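Local coordinates for protein putative fimbrium tip subunit Fim1C (Bacteroides ovatus, PDB 4EPS) that probably forms part of the tip of fimbriae, the filamentous cell-surface appendages that mediate adhesion and biofilm formation, at residues Thr320-Ala323 and Leu324-Ser327. Numbering follows the deposited sequence.
Sequences TNDA and LLRS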
loop_
_atom_site.group_PDB
_atom_site.type_symbol
_atom_site.label_atom_id
_atom_site.label_comp_id
_atom_site.label_asym_id
_atom_site.label_seq_id
_atom_site.Cartn_x
_atom_site.Cartn_y
_atom_site.Cartn_z
ATOM N N THR A 320 -1.032 13.774 31.449
ATOM C CA THR A 320 -0.693 14.932 32.289
ATOM C C THR A 320 0.811 15.273 32.216
ATOM O O THR A 320 1.154 16.450 32.138
ATOM C CB THR A 320 -1.132 14.690 33.746
ATOM O OG1 THR A 320 -2.493 14.245 33.759
ATOM C CG2 THR A 320 -0.979 15.929 34.614
ATOM N N ASN A 321 1.701 14.259 32.257
ATOM C CA ASN A 321 3.132 14.561 32.233
ATOM C C ASN A 321 3.808 14.208 30.873
ATOM O O ASN A 321 5.013 13.972 30.860
ATOM C CB ASN A 321 3.851 13.864 33.412
ATOM C CG ASN A 321 3.787 12.357 33.437
ATOM O OD1 ASN A 321 3.211 11.704 32.567
ATOM N ND2 ASN A 321 4.407 11.762 34.441
ATOM N N ASP A 322 3.037 14.184 29.751
ATOM C CA ASP A 322 3.566 13.875 28.408
ATOM C C ASP A 322 3.711 15.175 27.589
ATOM O O ASP A 322 2.775 15.608 26.912
ATOM C CB ASP A 322 2.693 12.832 27.667
ATOM C CG ASP A 322 3.325 12.209 26.409
ATOM O OD1 ASP A 322 4.182 12.873 25.772
ATOM O OD2 ASP A 322 2.872 11.115 25.994
ATOM N N ALA A 323 4.910 15.769 27.633
ATOM C CA ALA A 323 5.253 17.018 26.944
ATOM C C ALA A 323 5.172 16.886 25.424
ATOM O O ALA A 323 4.803 17.850 24.755
ATOM C CB ALA A 323 6.651 17.470 27.346
ATOM N N LEU A 324 5.530 15.702 24.877
ATOM C CA LEU A 324 5.475 15.449 23.440
ATOM C C LEU A 324 4.019 15.460 22.948
ATOM O O LEU A 324 3.737 16.071 21.919
ATOM C CB LEU A 324 6.162 14.095 23.113
ATOM C CG LEU A 324 6.169 13.623 21.640
ATOM C CD1 LEU A 324 6.670 14.705 20.692
ATOM C CD2 LEU A 324 7.034 12.350 21.481
ATOM N N LEU A 325 3.115 14.764 23.660
ATOM C CA LEU A 325 1.683 14.717 23.314
ATOM C C LEU A 325 1.088 16.124 23.388
ATOM O O LEU A 325 0.325 16.526 22.509
ATOM C CB LEU A 325 0.932 13.761 24.272
ATOM C CG LEU A 325 -0.617 13.714 24.196
ATOM C CD1 LEU A 325 -1.107 13.286 22.801
ATOM C CD2 LEU A 325 -1.179 12.752 25.229
ATOM N N ARG A 326 1.475 16.879 24.412
ATOM C CA ARG A 326 0.977 18.239 24.615
ATOM C C ARG A 326 1.464 19.220 23.517
ATOM O O ARG A 326 0.650 19.958 22.960
ATOM C CB ARG A 326 1.421 18.702 26.008
ATOM C CG ARG A 326 0.831 20.008 26.490
ATOM C CD ARG A 326 1.008 20.119 27.991
ATOM N NE ARG A 326 2.421 20.130 28.382
ATOM C CZ ARG A 326 2.964 19.312 29.276
ATOM N NH1 ARG A 326 2.223 18.396 29.889
ATOM N NH2 ARG A 326 4.251 19.411 29.574
ATOM N N SER A 327 2.772 19.208 23.180
ATOM C CA SER A 327 3.330 20.170 22.230
ATOM C C SER A 327 3.255 19.769 20.757
ATOM O O SER A 327 3.246 20.665 19.916
ATOM C CB SER A 327 4.781 20.480 22.573
ATOM O OG SER A 327 4.886 20.904 23.922
HETATM O O HOH W 1 6.863 13.421 26.423
#
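An aspartate N-cap starts the short helix 323-327: Asp322 OD1 accepts from Leu325 N at 3.0 Å, in a nearly straight bond (166° at the hydrogen). The amide comes down on OD1 from well above the carboxylate plane. With CG anti to the backbone N (chi1 -167°), Asp322 turns its carboxylate to the first turn of the helix, and Asp322 CG packs 3.6 Å from Leu325 CB, the two side chains crossing at about a right angle. A water is held at the same helix end; it donates to Asp322 OD1 at 2.8 Å and accepts from Leu324 N, joining a second amide of the first turn to the cap. The other carboxylate oxygen, OD2, is bound by Ser306 OG of helix 305-308, so the cap also ties two successive short helices together. An alanine in place of Asp322 would probably leave Leu325 N without its acceptor and Ser306 without its carboxylate partner. Regular helical bonding follows at once, with Arg326 N giving to Asp322 O at 3.1 Å and Ser327 N to Ala323 O at 2.9 Å. Bent at chi3 (62°), the Arg326 chain doubles back toward the helix start, laying one face of its guanidinium over Ala323 CA, with NH2 3.8 Å from Ala323 CB. Thr320 O lies at the guanidinium edge, 3.2 Å from Arg326 NH1. Arg326 NH2 donates to Ser366 O, and Tyr367 makes a cation-pi contact with the same guanidinium. Ser327 OG is hydrogen-bonded to Glu394 OE2 of helix 389-403, and Leu324 packs on Tyr390 of that same helix.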